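Local coordinates for tyrosine aminotransferase (Leishmania infantum, PDB 4IX8), which probably transfers the amino group of L-tyrosine to 2-oxoglutarate, as a pyridoxal-phosphate-dependent aminotransferase, at residues 165-170 against 186-191; 170-175 against 409-414; 196-201 against 233-238. All blocks are in the same frame, centred on the assembly; numbering follows the deposited sequence.

Contact 1: residues 165-170 against 186-191; sequences LVCAPS and RYYYLD
Ala168 and Tyr188, with Leu165 close behind, bury the most surface where strand 165-168 runs parallel to 186-191. The methyl of Ala168 sits over one face of the Tyr187 ring, shifted toward its rim, with CB 3.5 Å from Tyr187 CD1: a CH-pi contact. The same methyl also touches CE1 of the Tyr189 ring, obliquely, so this small residue meets two tyrosines on one side of the sheet. Tyr187 reaches onward through its hydroxyl, which shares a water with Ser170 OG.

On the other side, Tyr188 holds CG between its backbone N and carbonyl carbon (chi1 63°), a crowded position that swings the ring back over the neighbouring strand. Cys167 CA lies 3.6 Å from the ring centroid, 22° off the normal, a second CH-pi contact. The hydroxyl ends near the Cys167 side chain, but its hydrogen bond goes to Val215 O of strand 211-217, on the far side of 163-168. Leu165 CB packs on Tyr188 CD2 at 3.9 Å, while its CD2 lies against the aliphatic part of Arg186; the guanidinium carries on to salt bridges with Glu184 and Asp208. Leu190 CD1 fills in beside Cys167 CB.

Four backbone bonds run in the parallel ladder. Val166 N donates to Arg186 O at 3.0 Å, Tyr188 N to Val166 O, Ala168 N to Tyr188 O, and Leu190 N to Ala168 O. Pro169 follows with a cis peptide bond as the chain leaves the strand.

These strands and helix 173-181 form a beta-alpha-beta unit in the large mixed sheet: Val166 and Tyr187 touch that helix, strand 211-217 flanks 163-168, and strand 197-198 borders 184-191.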
loop_
_atom_site.group_PDB
_atom_site.type_symbol
_atom_site.label_atom_id
_atom_site.label_comp_id
_atom_site.label_asym_id
_atom_site.label_seq_id
_atom_site.Cartn_x
_atom_site.Cartn_y
_atom_site.Cartn_z
ATOM N N LEU A 165 15.702 15.564 -7.985
ATOM C CA LEU A 165 17.019 15.504 -7.392
ATOM C C LEU A 165 16.884 14.743 -6.106
ATOM O O LEU A 165 16.134 15.153 -5.235
ATOM C CB LEU A 165 17.615 16.902 -7.148
ATOM C CG LEU A 165 17.806 17.764 -8.408
ATOM C CD1 LEU A 165 18.588 19.019 -8.101
ATOM C CD2 LEU A 165 18.516 17.038 -9.455
ATOM N N VAL A 166 17.603 13.623 -6.015
ATOM C CA VAL A 166 17.570 12.718 -4.847
ATOM C C VAL A 166 18.988 12.465 -4.325
ATOM O O VAL A 166 19.922 12.295 -5.120
ATOM C CB VAL A 166 16.967 11.381 -5.177
ATOM C CG1 VAL A 166 16.866 10.514 -3.918
ATOM C CG2 VAL A 166 15.589 11.572 -5.836
ATOM N N CYS A 167 19.172 12.483 -3.007
ATOM C CA CYS A 167 20.483 12.199 -2.437
ATOM C C CYS A 167 20.922 10.780 -2.782
ATOM O O CYS A 167 20.098 9.888 -2.943
ATOM C CB CYS A 167 20.473 12.411 -0.928
ATOM S SG CYS A 167 19.147 11.456 -0.222
ATOM N N ALA A 168 22.235 10.587 -2.889
ATOM C CA ALA A 168 22.870 9.254 -2.924
ATOM C C ALA A 168 24.022 9.330 -1.939
ATOM O O ALA A 168 24.805 10.257 -2.001
ATOM C CB ALA A 168 23.388 8.889 -4.288
ATOM N N PRO A 169 24.147 8.357 -1.031
ATOM C CA PRO A 169 23.320 7.156 -0.926
ATOM C C PRO A 169 21.985 7.417 -0.270
ATOM O O PRO A 169 21.830 8.358 0.502
ATOM C CB PRO A 169 24.179 6.216 -0.079
ATOM C CG PRO A 169 24.998 7.121 0.781
ATOM C CD PRO A 169 25.257 8.359 -0.062
ATOM N N SER A 170 21.026 6.555 -0.563
ATOM C CA SER A 170 19.669 6.787 -0.158
ATOM C C SER A 170 18.915 5.500 -0.014
ATOM O O SER A 170 19.152 4.543 -0.761
ATOM C CB SER A 170 18.948 7.685 -1.189
ATOM O OG SER A 170 19.134 7.167 -2.496
ATOM N N ARG A 186 17.638 11.630 -10.335
ATOM C CA ARG A 186 18.882 12.304 -10.653
ATOM C C ARG A 186 19.595 12.567 -9.340
ATOM O O ARG A 186 19.151 13.375 -8.517
ATOM C CB ARG A 186 18.653 13.600 -11.436
ATOM C CG ARG A 186 19.940 14.263 -11.907
ATOM C CD ARG A 186 19.644 15.383 -12.940
ATOM N NE ARG A 186 18.997 14.894 -14.167
ATOM C CZ ARG A 186 18.563 15.672 -15.168
ATOM N NH1 ARG A 186 18.658 16.989 -15.108
ATOM N NH2 ARG A 186 17.990 15.122 -16.225
ATOM N N TYR A 187 20.663 11.818 -9.137
ATOM C CA TYR A 187 21.389 11.826 -7.893
ATOM C C TYR A 187 22.229 13.038 -7.709
ATOM O O TYR A 187 23.000 13.388 -8.614
ATOM C CB TYR A 187 22.289 10.606 -7.825
ATOM C CG TYR A 187 21.581 9.315 -7.503
ATOM C CD1 TYR A 187 20.673 9.229 -6.463
ATOM C CD2 TYR A 187 21.858 8.174 -8.214
ATOM C CE1 TYR A 187 20.060 8.009 -6.152
ATOM C CE2 TYR A 187 21.247 6.978 -7.921
ATOM C CZ TYR A 187 20.364 6.888 -6.898
ATOM O OH TYR A 187 19.804 5.658 -6.640
ATOM N N TYR A 188 22.128 13.664 -6.539
ATOM C CA TYR A 188 23.212 14.548 -6.064
ATOM C C TYR A 188 23.919 13.768 -4.922
ATOM O O TYR A 188 23.288 12.922 -4.279
ATOM C CB TYR A 188 22.679 15.920 -5.617
ATOM C CG TYR A 188 21.755 15.811 -4.459
ATOM C CD1 TYR A 188 22.252 15.743 -3.170
ATOM C CD2 TYR A 188 20.390 15.704 -4.639
ATOM C CE1 TYR A 188 21.418 15.606 -2.093
ATOM C CE2 TYR A 188 19.541 15.564 -3.556
ATOM C CZ TYR A 188 20.073 15.526 -2.290
ATOM O OH TYR A 188 19.276 15.387 -1.193
ATOM N N TYR A 189 25.200 14.021 -4.665
ATOM C CA TYR A 189 25.963 13.134 -3.779
ATOM C C TYR A 189 26.116 13.750 -2.394
ATOM O O TYR A 189 26.147 14.971 -2.220
ATOM C CB TYR A 189 27.328 12.754 -4.444
ATOM C CG TYR A 189 27.028 11.824 -5.618
ATOM C CD1 TYR A 189 26.736 10.481 -5.404
ATOM C CD2 TYR A 189 26.913 12.309 -6.923
ATOM C CE1 TYR A 189 26.365 9.619 -6.469
ATOM C CE2 TYR A 189 26.546 11.454 -8.006
ATOM C CZ TYR A 189 26.280 10.107 -7.768
ATOM O OH TYR A 189 25.925 9.227 -8.800
ATOM N N LEU A 190 26.079 12.864 -1.402
ATOM C CA LEU A 190 26.275 13.233 -0.010
ATOM C C LEU A 190 27.772 13.094 0.295
ATOM O O LEU A 190 28.439 12.231 -0.282
ATOM C CB LEU A 190 25.430 12.356 0.916
ATOM C CG LEU A 190 23.916 12.429 0.716
ATOM C CD1 LEU A 190 23.175 11.341 1.529
ATOM C CD2 LEU A 190 23.411 13.801 1.097
ATOM N N ASP A 191 28.313 13.978 1.136
ATOM C CA ASP A 191 29.759 13.988 1.422
ATOM C C ASP A 191 30.138 13.330 2.770
ATOM O O ASP A 191 29.894 13.909 3.829
ATOM C CB ASP A 191 30.290 15.421 1.406
ATOM C CG ASP A 191 31.795 15.482 1.526
ATOM O OD1 ASP A 191 32.423 14.431 1.809
ATOM O OD2 ASP A 191 32.364 16.583 1.317
HETATM O O HOH W 1 18.933 4.926 -4.152
#

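Contact 2: residues 170-175 against 409-414; sequences SFPHYK and EIFGMS
Phe411 O takes the backbone N-H of Ser170 at 2.9 Å, the donor lying in the carbonyl plane on a lone pair. The water held by Ser170 OG also donates weakly to this oxygen, 3.4 Å from water oxygen to Phe411 O. One carbonyl is therefore tied to Ser170 twice, directly through the main chain and loosely through solvent.

The Phe411 ring follows alongside. With CG anti to the carbonyl carbon (chi1 -59°), it presents its edge to the Ser170 peptide, CD2 coming 3.2 Å from Ser170 O. Pro172 lies side by side with the phenyl, the two pointing the same way, and Pro172 CD is 3.8 Å from Phe411 CE2. Here the turn leading from strand 163-168 into helix 173-181 meets the loop between the antiparallel strands 403-407 and 416-420, so a turn at the end of a strand of the large sheet of the aminotransferase fold packs on a loop of the smaller mixed sheet.

Ile410 adds a looser touch, its CG2 standing 4.4 Å from Pro172 CG. Within the loop, Gly412 N bonds back to Glu409 O, closing the 3-10 turn that carries Phe411. Next to Pro172 in the chain, His173 NE2 is hydrogen-bonded to Leu316 O of the second subunit.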
loop_
_atom_site.group_PDB
_atom_site.type_symbol
_atom_site.label_atom_id
_atom_site.label_comp_id
_atom_site.label_asym_id
_atom_site.label_seq_id
_atom_site.Cartn_x
_atom_site.Cartn_y
_atom_site.Cartn_z
ATOM N N SER A 170 21.026 6.555 -0.563
ATOM C CA SER A 170 19.669 6.787 -0.158
ATOM C C SER A 170 18.915 5.500 -0.014
ATOM O O SER A 170 19.152 4.543 -0.761
ATOM C CB SER A 170 18.948 7.685 -1.189
ATOM O OG SER A 170 19.134 7.167 -2.496
ATOM N N PHE A 171 17.943 5.542 0.893
ATOM C CA PHE A 171 16.862 4.561 1.003
ATOM C C PHE A 171 16.355 4.273 -0.407
ATOM O O PHE A 171 15.986 5.190 -1.109
ATOM C CB PHE A 171 15.739 5.142 1.874
ATOM C CG PHE A 171 14.539 4.244 2.043
ATOM C CD1 PHE A 171 14.655 2.980 2.586
ATOM C CD2 PHE A 171 13.272 4.697 1.700
ATOM C CE1 PHE A 171 13.522 2.160 2.748
ATOM C CE2 PHE A 171 12.149 3.896 1.861
ATOM C CZ PHE A 171 12.271 2.625 2.369
ATOM N N PRO A 172 16.388 3.012 -0.845
ATOM C CA PRO A 172 16.220 2.759 -2.284
ATOM C C PRO A 172 14.832 3.043 -2.896
ATOM O O PRO A 172 14.713 3.025 -4.119
ATOM C CB PRO A 172 16.522 1.263 -2.423
ATOM C CG PRO A 172 17.057 0.787 -1.089
ATOM C CD PRO A 172 16.735 1.805 -0.063
ATOM N N HIS A 173 13.829 3.341 -2.093
ATOM C CA HIS A 173 12.493 3.448 -2.604
ATOM C C HIS A 173 12.302 4.642 -3.544
ATOM O O HIS A 173 11.483 4.522 -4.467
ATOM C CB HIS A 173 11.469 3.542 -1.472
ATOM C CG HIS A 173 10.104 3.060 -1.868
ATOM N ND1 HIS A 173 9.883 1.805 -2.403
ATOM C CD2 HIS A 173 8.886 3.647 -1.775
ATOM C CE1 HIS A 173 8.589 1.641 -2.614
ATOM N NE2 HIS A 173 7.963 2.744 -2.246
ATOM N N TYR A 174 13.010 5.768 -3.345
ATOM C CA TYR A 174 12.831 6.915 -4.249
ATOM C C TYR A 174 13.206 6.523 -5.661
ATOM O O TYR A 174 12.451 6.759 -6.628
ATOM C CB TYR A 174 13.634 8.133 -3.782
ATOM C CG TYR A 174 13.052 8.600 -2.485
ATOM C CD1 TYR A 174 11.968 9.465 -2.459
ATOM C CD2 TYR A 174 13.510 8.081 -1.265
ATOM C CE1 TYR A 174 11.368 9.839 -1.243
ATOM C CE2 TYR A 174 12.919 8.450 -0.052
ATOM C CZ TYR A 174 11.857 9.318 -0.048
ATOM O OH TYR A 174 11.268 9.691 1.142
ATOM N N LYS A 175 14.317 5.821 -5.771
ATOM C CA LYS A 175 14.798 5.361 -7.064
ATOM C C LYS A 175 13.842 4.338 -7.669
ATOM O O LYS A 175 13.578 4.346 -8.875
ATOM C CB LYS A 175 16.202 4.781 -6.893
ATOM C CG LYS A 175 16.725 3.945 -8.012
ATOM C CD LYS A 175 17.288 4.728 -9.103
ATOM C CE LYS A 175 18.090 3.819 -10.013
ATOM N NZ LYS A 175 17.996 4.384 -11.371
ATOM N N GLU A 409 26.338 0.134 -3.219
ATOM C CA GLU A 409 25.801 0.107 -4.585
ATOM C C GLU A 409 24.267 0.133 -4.569
ATOM O O GLU A 409 23.635 0.917 -5.245
ATOM C CB GLU A 409 26.288 -1.157 -5.281
ATOM C CG GLU A 409 26.501 -1.058 -6.755
ATOM C CD GLU A 409 26.908 -2.403 -7.358
ATOM O OE1 GLU A 409 26.048 -2.987 -8.067
ATOM O OE2 GLU A 409 28.046 -2.889 -7.101
ATOM N N ILE A 410 23.682 -0.723 -3.745
ATOM C CA ILE A 410 22.238 -0.829 -3.579
ATOM C C ILE A 410 21.571 0.515 -3.316
ATOM O O ILE A 410 20.402 0.697 -3.637
ATOM C CB ILE A 410 21.920 -1.804 -2.390
ATOM C CG1 ILE A 410 22.385 -3.205 -2.740
ATOM C CG2 ILE A 410 20.467 -1.869 -2.050
ATOM C CD1 ILE A 410 21.817 -3.756 -4.035
ATOM N N PHE A 411 22.300 1.419 -2.668
ATOM C CA PHE A 411 21.766 2.685 -2.235
ATOM C C PHE A 411 22.246 3.827 -3.106
ATOM O O PHE A 411 22.007 4.979 -2.770
ATOM C CB PHE A 411 22.156 2.965 -0.778
ATOM C CG PHE A 411 21.674 1.927 0.207
ATOM C CD1 PHE A 411 22.454 0.808 0.512
ATOM C CD2 PHE A 411 20.433 2.070 0.838
ATOM C CE1 PHE A 411 22.032 -0.137 1.431
ATOM C CE2 PHE A 411 19.985 1.124 1.747
ATOM C CZ PHE A 411 20.784 0.006 2.048
ATOM N N GLY A 412 22.987 3.520 -4.175
ATOM C CA GLY A 412 23.480 4.545 -5.089
ATOM C C GLY A 412 24.897 5.052 -4.852
ATOM O O GLY A 412 25.322 6.025 -5.499
ATOM N N MET A 413 25.668 4.397 -3.978
ATOM C CA MET A 413 27.056 4.828 -3.779
ATOM C C MET A 413 27.959 3.661 -3.415
ATOM O O MET A 413 27.925 3.152 -2.301
ATOM C CB MET A 413 27.166 5.912 -2.714
ATOM C CG MET A 413 28.556 6.458 -2.651
ATOM S SD MET A 413 28.754 7.948 -1.645
ATOM C CE MET A 413 28.007 9.205 -2.670
ATOM N N SER A 414 28.725 3.236 -4.415
ATOM C CA SER A 414 29.709 2.198 -4.326
ATOM C C SER A 414 30.813 2.598 -3.389
ATOM O O SER A 414 31.046 3.779 -3.174
ATOM C CB SER A 414 30.306 1.885 -5.719
ATOM O OG SER A 414 29.459 0.944 -6.385
HETATM O O HOH W 1 18.933 4.926 -4.152
#

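Contact 3: residues 196-201 against 233-238; sequences WECDLR and SDIIDF
Apolar packing dominates here, and Leu200 carries most of it. Its side chain points from the start of helix 200-204 into the flank of helix 229-242, extended with CG beside the backbone N (chi1 -58°) and chi2 near 180°. The CD1 branch settles on the main chain of the longer helix, 3.8 Å from Asp234 O, and touches Asp234 CB as well. The CD2 branch turns to Ile235, with 4.3 Å to its CG1. Phe238, one helical turn on, meets the base of the same leucine: CD2 is 4.2 Å from Leu200 CB.

One sulfur joins this greasy patch. Cys198 SG faces the tip of Ile235, 3.9 Å from CD1.

Polar atoms enter through proximity alone, since no hydrogen bond crosses between the segments. Leu200 O lies 3.5 Å from Phe238 CE2, approaching the ring obliquely. Asp199 takes no part in the packing; it is the N-cap of helix 200-204, OD1 accepting from Ala202 N just beyond the segment.

Strand 211-217 supplies Phe214, which touches Leu200, Ile235 and Phe238. The short, weakly bonded strand 197-198 is outermost on one side of the large sheet within this chain, next to strand 184-191, and helix 229-242 packs against that border.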
loop_
_atom_site.group_PDB
_atom_site.type_symbol
_atom_site.label_atom_id
_atom_site.label_comp_id
_atom_site.label_asym_id
_atom_site.label_seq_id
_atom_site.Cartn_x
_atom_site.Cartn_y
_atom_site.Cartn_z
ATOM N N TRP A 196 28.080 13.787 5.744
ATOM C CA TRP A 196 27.099 13.260 4.813
ATOM C C TRP A 196 26.168 14.373 4.362
ATOM O O TRP A 196 25.007 14.136 4.106
ATOM C CB TRP A 196 26.323 12.102 5.437
ATOM C CG TRP A 196 27.122 10.845 5.512
ATOM C CD1 TRP A 196 27.547 10.198 6.656
ATOM C CD2 TRP A 196 27.587 10.052 4.411
ATOM N NE1 TRP A 196 28.253 9.067 6.321
ATOM C CE2 TRP A 196 28.296 8.953 4.960
ATOM C CE3 TRP A 196 27.495 10.172 3.010
ATOM C CZ2 TRP A 196 28.868 7.975 4.168
ATOM C CZ3 TRP A 196 28.080 9.195 2.217
ATOM C CH2 TRP A 196 28.760 8.114 2.797
ATOM N N GLU A 197 26.710 15.592 4.270
ATOM C CA GLU A 197 25.949 16.720 3.766
ATOM C C GLU A 197 25.779 16.705 2.242
ATOM O O GLU A 197 26.577 16.094 1.520
ATOM C CB GLU A 197 26.590 18.022 4.233
ATOM C CG GLU A 197 26.353 18.257 5.724
ATOM C CD GLU A 197 26.907 19.585 6.217
ATOM O OE1 GLU A 197 27.573 20.252 5.403
ATOM O OE2 GLU A 197 26.698 19.942 7.412
ATOM N N CYS A 198 24.710 17.375 1.801
ATOM C CA CYS A 198 24.337 17.518 0.395
ATOM C C CYS A 198 25.340 18.404 -0.280
ATOM O O CYS A 198 25.641 19.494 0.190
ATOM C CB CYS A 198 22.941 18.145 0.228
ATOM S SG CYS A 198 21.487 17.357 1.125
ATOM N N ASP A 199 25.865 17.946 -1.396
ATOM C CA ASP A 199 26.688 18.795 -2.223
ATOM C C ASP A 199 25.767 19.729 -3.054
ATOM O O ASP A 199 25.439 19.421 -4.187
ATOM C CB ASP A 199 27.559 17.932 -3.119
ATOM C CG ASP A 199 28.586 18.725 -3.895
ATOM O OD1 ASP A 199 28.496 19.972 -3.926
ATOM O OD2 ASP A 199 29.445 18.065 -4.517
ATOM N N LEU A 200 25.352 20.857 -2.486
ATOM C CA LEU A 200 24.442 21.757 -3.185
ATOM C C LEU A 200 25.059 22.453 -4.388
ATOM O O LEU A 200 24.346 22.778 -5.340
ATOM C CB LEU A 200 23.916 22.819 -2.209
ATOM C CG LEU A 200 23.195 22.251 -0.975
ATOM C CD1 LEU A 200 22.616 23.362 -0.113
ATOM C CD2 LEU A 200 22.064 21.303 -1.444
ATOM N N ARG A 201 26.376 22.602 -4.400
ATOM C CA ARG A 201 27.036 23.296 -5.487
ATOM C C ARG A 201 26.938 22.422 -6.726
ATOM O O ARG A 201 26.605 22.879 -7.808
ATOM C CB ARG A 201 28.486 23.626 -5.134
ATOM N N SER A 233 18.713 24.958 6.381
ATOM C CA SER A 233 18.439 26.314 5.926
ATOM C C SER A 233 18.957 26.510 4.514
ATOM O O SER A 233 18.245 27.036 3.636
ATOM C CB SER A 233 19.109 27.301 6.866
ATOM O OG SER A 233 18.725 28.618 6.591
ATOM N N ASP A 234 20.152 25.993 4.264
ATOM C CA ASP A 234 20.772 26.127 2.955
ATOM C C ASP A 234 20.015 25.320 1.894
ATOM O O ASP A 234 19.861 25.771 0.760
ATOM C CB ASP A 234 22.230 25.666 2.989
ATOM C CG ASP A 234 23.144 26.658 3.654
ATOM O OD1 ASP A 234 22.740 27.833 3.853
ATOM O OD2 ASP A 234 24.279 26.246 3.964
ATOM N N ILE A 235 19.559 24.127 2.264
ATOM C CA ILE A 235 18.766 23.307 1.360
ATOM C C ILE A 235 17.496 24.054 0.931
ATOM O O ILE A 235 17.180 24.135 -0.252
ATOM C CB ILE A 235 18.404 22.005 2.019
ATOM C CG1 ILE A 235 19.653 21.132 2.140
ATOM C CG2 ILE A 235 17.356 21.277 1.234
ATOM C CD1 ILE A 235 19.493 19.993 3.152
ATOM N N ILE A 236 16.820 24.665 1.893
ATOM C CA ILE A 236 15.637 25.449 1.610
ATOM C C ILE A 236 15.992 26.612 0.704
ATOM O O ILE A 236 15.316 26.817 -0.290
ATOM C CB ILE A 236 15.004 25.940 2.911
ATOM C CG1 ILE A 236 14.397 24.735 3.609
ATOM C CG2 ILE A 236 13.902 26.988 2.667
ATOM C CD1 ILE A 236 13.860 25.025 5.003
ATOM N N ASP A 237 17.098 27.303 0.962
ATOM C CA ASP A 237 17.481 28.408 0.091
ATOM C C ASP A 237 17.713 27.906 -1.319
ATOM O O ASP A 237 17.332 28.556 -2.282
ATOM C CB ASP A 237 18.749 29.123 0.575
ATOM C CG ASP A 237 18.514 29.914 1.828
ATOM O OD1 ASP A 237 17.329 30.176 2.123
ATOM O OD2 ASP A 237 19.493 30.320 2.491
ATOM N N PHE A 238 18.320 26.739 -1.437
ATOM C CA PHE A 238 18.532 26.138 -2.741
ATOM C C PHE A 238 17.223 25.934 -3.512
ATOM O O PHE A 238 17.137 26.199 -4.699
ATOM C CB PHE A 238 19.263 24.821 -2.566
ATOM C CG PHE A 238 19.505 24.094 -3.838
ATOM C CD1 PHE A 238 18.554 23.239 -4.344
ATOM C CD2 PHE A 238 20.694 24.258 -4.526
ATOM C CE1 PHE A 238 18.782 22.546 -5.509
ATOM C CE2 PHE A 238 20.930 23.570 -5.693
ATOM C CZ PHE A 238 19.965 22.715 -6.186
#

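How the contacts relate
Contacts 1 and 2 share Ser170 and one water, their centres about 9 Å apart; the centre of contact 3 lies about 11 Å from that of contact 1 and about 19 Å from that of contact 2. The segments of contacts 1 and 2 alternate along the chain; contact 1 closes before contact 3 opens, and contact 2 encloses contact 3 in its loop. Contacts 1 and 3 build the 184-191/197-198 side of the large sheet and its helix, with Tyr189 O 3.1 Å from Asp199 N, a probable hydrogen bond. Contact 2 brings in the 409-414 loop, whose Met413 packs with CE on Tyr189 and with SD near Trp196 of segment 196-201.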